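Local coordinates for Lin2634 protein (Listeria innocua, PDB 3MZO) that binds calcium ions through an HD-type metal site and is probably a phosphohydrolase related to the 5'-deoxynucleotidase YfbR, at residues K132-S146 against I162-M176. Sequence-based numbering, arbitrary orientation. Where two conformers were deposited one is given.
Sequences KILAISDKVDLLYES and IYSEALATIYEYREM. With CA (calcium ion), chain K.
Segments 132-146 and 162-172 of two helices pack antiparallel, their axes 8.6 Å apart at closest approach and their directions 151° apart, with the CA atoms of Lys139 and Ala166, and of Leu143 and Tyr163, paired across them. Lys139 and Leu143 are knobs in holes of the second helix, Lys139 among Glu165, Ala166, Thr169 and Ile170, Leu143 among Tyr163, Ala166, Leu167 and Ile170. A bend at chi2 (-56°) lays the Lys139 chain over Thr169 CG2 and carries NZ to Glu165, where it forms a salt bridge to OE1 and OE2, each at 3.1 Å, both met on the syn side but about 20° out of the carboxylate plane. Leu143 CD1 lies over one face of the Tyr163 ring, 3.8 Å from its centroid, as a CH-pi contact; the tyrosine's hydroxyl is hydrogen-bonded to Thr205 on helix 201-211. In this all-helical HD-domain fold, helix 129-151 also supplies Asp138, whose OD1 binds calcium at 2.6 Å together with His34, His68 and Asp69. The type I turn from Tyr173 to Met176 brings the Tyr173 ring and Met176 against the first helix: the ring takes Ile136 CG2 over one face, 3.6 Å from CG, and selenomethionine Met176 places CE 3.8 Å from Ile133 CG1. At the other end, Ile162 CG2 wedges between Leu142 CG, 3.5 Å away, and Ser146 CB.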
loop_
_atom_site.group_PDB
_atom_site.type_symbol
_atom_site.label_atom_id
_atom_site.label_comp_id
_atom_site.label_asym_id
_atom_site.label_seq_id
_atom_site.Cartn_x
_atom_site.Cartn_y
_atom_site.Cartn_z
ATOM N N LYS B 132 28.810 22.835 -3.455
ATOM C CA LYS B 132 27.851 23.569 -4.264
ATOM C C LYS B 132 27.163 22.632 -5.253
ATOM O O LYS B 132 25.964 22.801 -5.540
ATOM C CB LYS B 132 28.508 24.726 -4.985
ATOM C CG LYS B 132 29.063 25.763 -4.056
ATOM C CD LYS B 132 29.790 26.858 -4.848
ATOM C CE LYS B 132 30.193 27.951 -3.926
ATOM N NZ LYS B 132 30.905 29.077 -4.616
ATOM N N ILE B 133 27.892 21.641 -5.761
ATOM C CA ILE B 133 27.259 20.655 -6.631
ATOM C C ILE B 133 26.175 19.936 -5.854
ATOM O O ILE B 133 25.109 19.649 -6.407
ATOM C CB ILE B 133 28.271 19.678 -7.269
ATOM C CG1 ILE B 133 29.057 20.393 -8.381
ATOM C CG2 ILE B 133 27.596 18.418 -7.843
ATOM C CD1 ILE B 133 30.233 19.610 -8.869
ATOM N N LEU B 134 26.424 19.636 -4.585
ATOM C CA LEU B 134 25.384 18.996 -3.754
ATOM C C LEU B 134 24.197 19.930 -3.585
ATOM O O LEU B 134 23.052 19.487 -3.679
ATOM C CB LEU B 134 25.914 18.598 -2.374
ATOM C CG LEU B 134 24.868 18.060 -1.370
ATOM C CD1 LEU B 134 24.030 16.886 -1.885
ATOM C CD2 LEU B 134 25.542 17.709 -0.033
ATOM N N ALA B 135 24.468 21.220 -3.330
ATOM C CA ALA B 135 23.388 22.187 -3.141
ATOM C C ALA B 135 22.475 22.231 -4.367
ATOM O O ALA B 135 21.249 22.153 -4.222
ATOM C CB ALA B 135 23.919 23.649 -2.763
ATOM N N ILE B 136 23.045 22.326 -5.562
ATOM C CA ILE B 136 22.206 22.489 -6.734
ATOM C C ILE B 136 21.516 21.179 -7.080
ATOM O O ILE B 136 20.383 21.203 -7.569
ATOM C CB ILE B 136 22.926 23.085 -7.958
ATOM C CG1 ILE B 136 24.059 22.184 -8.451
ATOM C CG2 ILE B 136 23.475 24.511 -7.643
ATOM C CD1 ILE B 136 24.778 22.725 -9.719
ATOM N N SER B 137 22.187 20.046 -6.824
ATOM C CA SER B 137 21.657 18.726 -7.197
ATOM C C SER B 137 20.408 18.322 -6.406
ATOM O O SER B 137 19.457 17.747 -6.946
ATOM C CB SER B 137 22.771 17.663 -7.042
ATOM O OG SER B 137 23.801 17.877 -8.008
ATOM N N ASP B 138 20.446 18.613 -5.105
ATOM C CA ASP B 138 19.316 18.452 -4.201
ATOM C C ASP B 138 18.117 19.318 -4.670
ATOM O O ASP B 138 16.980 18.840 -4.749
ATOM C CB ASP B 138 19.792 18.846 -2.798
ATOM C CG ASP B 138 18.823 18.452 -1.701
ATOM O OD1 ASP B 138 17.943 17.597 -1.931
ATOM O OD2 ASP B 138 18.961 19.000 -0.582
ATOM N N LYS B 139 18.371 20.582 -5.007
ATOM C CA LYS B 139 17.308 21.444 -5.516
ATOM C C LYS B 139 16.791 21.002 -6.875
ATOM O O LYS B 139 15.618 21.129 -7.157
ATOM C CB LYS B 139 17.735 22.919 -5.571
ATOM C CG LYS B 139 18.026 23.552 -4.222
ATOM C CD LYS B 139 16.871 23.456 -3.236
ATOM C CE LYS B 139 17.265 24.064 -1.882
ATOM N NZ LYS B 139 16.090 24.194 -1.041
ATOM N N VAL B 140 17.660 20.474 -7.721
ATOM C CA VAL B 140 17.195 19.940 -9.006
ATOM C C VAL B 140 16.230 18.782 -8.762
ATOM O O VAL B 140 15.223 18.685 -9.473
ATOM C CB VAL B 140 18.331 19.535 -9.958
ATOM C CG1 VAL B 140 17.791 18.680 -11.092
ATOM C CG2 VAL B 140 19.046 20.788 -10.488
ATOM N N ASP B 141 16.508 17.907 -7.798
ATOM C CA ASP B 141 15.603 16.764 -7.579
ATOM C C ASP B 141 14.258 17.272 -7.037
ATOM O O ASP B 141 13.206 16.801 -7.440
ATOM C CB ASP B 141 16.172 15.692 -6.653
ATOM C CG ASP B 141 15.259 14.455 -6.561
ATOM O OD1 ASP B 141 14.858 13.917 -7.605
ATOM O OD2 ASP B 141 14.892 14.037 -5.442
ATOM N N LEU B 142 14.320 18.242 -6.138
ATOM C CA LEU B 142 13.125 18.866 -5.580
ATOM C C LEU B 142 12.309 19.530 -6.693
ATOM O O LEU B 142 11.081 19.482 -6.715
ATOM C CB LEU B 142 13.562 19.876 -4.541
ATOM C CG LEU B 142 12.590 20.371 -3.487
ATOM C CD1 LEU B 142 12.030 19.243 -2.613
ATOM C CD2 LEU B 142 13.309 21.424 -2.650
ATOM N N LEU B 143 13.004 20.157 -7.631
ATOM C CA LEU B 143 12.368 20.778 -8.776
ATOM C C LEU B 143 11.669 19.733 -9.662
ATOM O O LEU B 143 10.541 19.945 -10.109
ATOM C CB LEU B 143 13.412 21.568 -9.593
ATOM C CG LEU B 143 12.905 22.495 -10.696
ATOM C CD1 LEU B 143 12.588 23.891 -10.140
ATOM C CD2 LEU B 143 13.936 22.602 -11.820
ATOM N N TYR B 144 12.335 18.613 -9.927
ATOM C CA TYR B 144 11.692 17.501 -10.678
ATOM C C TYR B 144 10.477 16.887 -9.951
ATOM O O TYR B 144 9.454 16.560 -10.575
ATOM C CB TYR B 144 12.738 16.417 -11.075
ATOM C CG TYR B 144 13.382 16.749 -12.405
ATOM C CD1 TYR B 144 14.404 17.691 -12.489
ATOM C CD2 TYR B 144 12.921 16.161 -13.591
ATOM C CE1 TYR B 144 14.965 18.034 -13.720
ATOM C CE2 TYR B 144 13.478 16.486 -14.819
ATOM C CZ TYR B 144 14.509 17.426 -14.862
ATOM O OH TYR B 144 15.083 17.755 -16.047
ATOM N N GLU B 145 10.598 16.687 -8.649
ATOM C CA GLU B 145 9.486 16.096 -7.876
ATOM C C GLU B 145 8.293 17.045 -7.891
ATOM O O GLU B 145 7.186 16.629 -8.074
ATOM C CB GLU B 145 9.840 15.911 -6.413
ATOM C CG GLU B 145 10.763 14.806 -6.015
ATOM C CD GLU B 145 11.065 14.863 -4.497
ATOM O OE1 GLU B 145 11.369 15.974 -3.996
ATOM O OE2 GLU B 145 11.029 13.809 -3.810
ATOM N N SER B 146 8.532 18.338 -7.691
ATOM C CA SER B 146 7.439 19.283 -7.607
ATOM C C SER B 146 6.848 19.512 -9.016
ATOM O O SER B 146 5.618 19.634 -9.193
ATOM C CB SER B 146 7.894 20.575 -6.930
ATOM O OG SER B 146 8.814 21.296 -7.738
ATOM N N ILE B 162 7.190 25.094 -3.850
ATOM C CA ILE B 162 8.446 24.332 -3.792
ATOM C C ILE B 162 9.275 24.551 -5.086
ATOM O O ILE B 162 10.472 24.771 -5.043
ATOM C CB ILE B 162 8.157 22.807 -3.591
ATOM C CG1 ILE B 162 7.554 22.552 -2.190
ATOM C CG2 ILE B 162 9.433 21.964 -3.781
ATOM C CD1 ILE B 162 6.801 21.220 -2.027
ATOM N N TYR B 163 8.607 24.452 -6.227
ATOM C CA TYR B 163 9.231 24.629 -7.514
ATOM C C TYR B 163 9.873 26.029 -7.595
ATOM O O TYR B 163 11.042 26.188 -7.998
ATOM C CB TYR B 163 8.172 24.439 -8.614
ATOM C CG TYR B 163 8.664 24.696 -10.015
ATOM C CD1 TYR B 163 8.603 25.979 -10.570
ATOM C CD2 TYR B 163 9.204 23.670 -10.782
ATOM C CE1 TYR B 163 9.048 26.225 -11.867
ATOM C CE2 TYR B 163 9.650 23.904 -12.080
ATOM C CZ TYR B 163 9.580 25.184 -12.613
ATOM O OH TYR B 163 10.024 25.415 -13.894
ATOM N N SER B 164 9.111 27.031 -7.162
ATOM C CA SER B 164 9.569 28.412 -7.201
ATOM C C SER B 164 10.822 28.612 -6.348
ATOM O O SER B 164 11.799 29.234 -6.791
ATOM C CB SER B 164 8.436 29.329 -6.763
ATOM O OG SER B 164 7.347 29.182 -7.652
ATOM N N GLU B 165 10.799 28.055 -5.142
ATOM C CA GLU B 165 11.917 28.160 -4.221
ATOM C C GLU B 165 13.131 27.454 -4.771
ATOM O O GLU B 165 14.238 27.988 -4.686
ATOM C CB GLU B 165 11.562 27.580 -2.853
ATOM C CG GLU B 165 12.672 27.699 -1.762
ATOM C CD GLU B 165 13.835 26.653 -1.871
ATOM O OE1 GLU B 165 13.625 25.484 -2.311
ATOM O OE2 GLU B 165 14.975 27.011 -1.491
ATOM N N ALA B 166 12.919 26.255 -5.316
ATOM C CA ALA B 166 14.000 25.453 -5.851
ATOM C C ALA B 166 14.650 26.174 -7.038
ATOM O O ALA B 166 15.866 26.369 -7.040
ATOM C CB ALA B 166 13.496 24.025 -6.222
ATOM N N LEU B 167 13.863 26.633 -8.006
ATOM C CA LEU B 167 14.435 27.367 -9.127
ATOM C C LEU B 167 15.145 28.671 -8.693
ATOM O O LEU B 167 16.277 28.940 -9.106
ATOM C CB LEU B 167 13.375 27.640 -10.199
ATOM C CG LEU B 167 13.895 28.124 -11.567
ATOM C CD1 LEU B 167 14.981 27.174 -12.228
ATOM C CD2 LEU B 167 12.701 28.315 -12.480
ATOM N N ALA B 168 14.502 29.449 -7.830
ATOM C CA ALA B 168 15.122 30.649 -7.267
ATOM C C ALA B 168 16.509 30.330 -6.722
ATOM O O ALA B 168 17.479 30.996 -7.054
ATOM C CB ALA B 168 14.240 31.235 -6.161
ATOM N N THR B 169 16.606 29.296 -5.899
ATOM C CA THR B 169 17.890 28.890 -5.334
ATOM C C THR B 169 18.906 28.453 -6.404
ATOM O O THR B 169 20.042 28.912 -6.392
ATOM C CB THR B 169 17.685 27.785 -4.301
ATOM O OG1 THR B 169 16.740 28.258 -3.347
ATOM C CG2 THR B 169 18.968 27.429 -3.573
ATOM N N ILE B 170 18.501 27.603 -7.348
ATOM C CA ILE B 170 19.385 27.230 -8.455
ATOM C C ILE B 170 19.976 28.490 -9.147
ATOM O O ILE B 170 21.169 28.525 -9.499
ATOM C CB ILE B 170 18.641 26.304 -9.478
ATOM C CG1 ILE B 170 18.367 24.943 -8.845
ATOM C CG2 ILE B 170 19.455 26.108 -10.747
ATOM C CD1 ILE B 170 17.392 24.076 -9.610
ATOM N N TYR B 171 19.158 29.528 -9.326
ATOM C CA TYR B 171 19.632 30.775 -9.955
ATOM C C TYR B 171 20.719 31.480 -9.201
ATOM O O TYR B 171 21.495 32.193 -9.815
ATOM C CB TYR B 171 18.515 31.787 -10.143
ATOM C CG TYR B 171 17.953 31.739 -11.506
ATOM C CD1 TYR B 171 18.655 32.283 -12.587
ATOM C CD2 TYR B 171 16.726 31.130 -11.738
ATOM C CE1 TYR B 171 18.142 32.229 -13.870
ATOM C CE2 TYR B 171 16.196 31.066 -13.009
ATOM C CZ TYR B 171 16.905 31.613 -14.076
ATOM O OH TYR B 171 16.346 31.546 -15.331
ATOM N N GLU B 172 20.758 31.315 -7.881
ATOM C CA GLU B 172 21.809 31.894 -7.026
ATOM C C GLU B 172 23.175 31.350 -7.418
ATOM O O GLU B 172 24.204 31.945 -7.112
ATOM C CB GLU B 172 21.599 31.550 -5.539
ATOM C CG GLU B 172 20.392 32.191 -4.851
ATOM C CD GLU B 172 20.305 31.820 -3.373
ATOM O OE1 GLU B 172 21.329 31.416 -2.772
ATOM O OE2 GLU B 172 19.210 31.919 -2.807
ATOM N N TYR B 173 23.185 30.182 -8.066
ATOM C CA TYR B 173 24.452 29.504 -8.402
ATOM C C TYR B 173 24.794 29.603 -9.909
ATOM O O TYR B 173 25.599 28.813 -10.446
ATOM C CB TYR B 173 24.368 28.035 -7.957
ATOM C CG TYR B 173 24.291 27.792 -6.447
ATOM C CD1 TYR B 173 23.076 27.806 -5.764
ATOM C CD2 TYR B 173 25.430 27.463 -5.725
ATOM C CE1 TYR B 173 23.022 27.550 -4.382
ATOM C CE2 TYR B 173 25.374 27.189 -4.368
ATOM C CZ TYR B 173 24.171 27.236 -3.702
ATOM O OH TYR B 173 24.176 26.973 -2.345
ATOM N N ARG B 174 24.225 30.593 -10.589
ATOM C CA ARG B 174 24.367 30.724 -12.047
ATOM C C ARG B 174 25.790 31.012 -12.539
ATOM O O ARG B 174 26.033 30.948 -13.734
ATOM C CB ARG B 174 23.399 31.787 -12.598
ATOM C CG ARG B 174 23.686 33.211 -12.128
ATOM C CD ARG B 174 22.752 34.239 -12.782
ATOM N NE ARG B 174 21.492 34.370 -12.060
ATOM C CZ ARG B 174 21.342 35.134 -10.986
ATOM N NH1 ARG B 174 22.366 35.852 -10.533
ATOM N NH2 ARG B 174 20.164 35.184 -10.377
ATOM N N GLU B 175 26.721 31.349 -11.632
ATOM C CA GLU B 175 28.129 31.576 -12.044
ATOM C C GLU B 175 28.767 30.228 -12.401
ATOM O O GLU B 175 29.726 30.167 -13.160
ATOM C CB GLU B 175 28.952 32.293 -10.962
HETATM N N MSE B 176 28.206 29.143 -11.881
HETATM C CA MSE B 176 28.729 27.804 -12.138
HETATM C C MSE B 176 28.407 27.310 -13.552
HETATM O O MSE B 176 27.291 27.476 -14.049
HETATM C CB MSE B 176 28.139 26.800 -11.138
HETATM C CG MSE B 176 28.525 26.963 -9.670
HETATM SE SE MSE B 176 27.519 25.685 -8.604
HETATM C CE MSE B 176 28.543 24.064 -9.008
HETATM CA CA CA K . 17.852 16.426 0.384
HETATM O O HOH W 1 18.874 17.587 2.518
#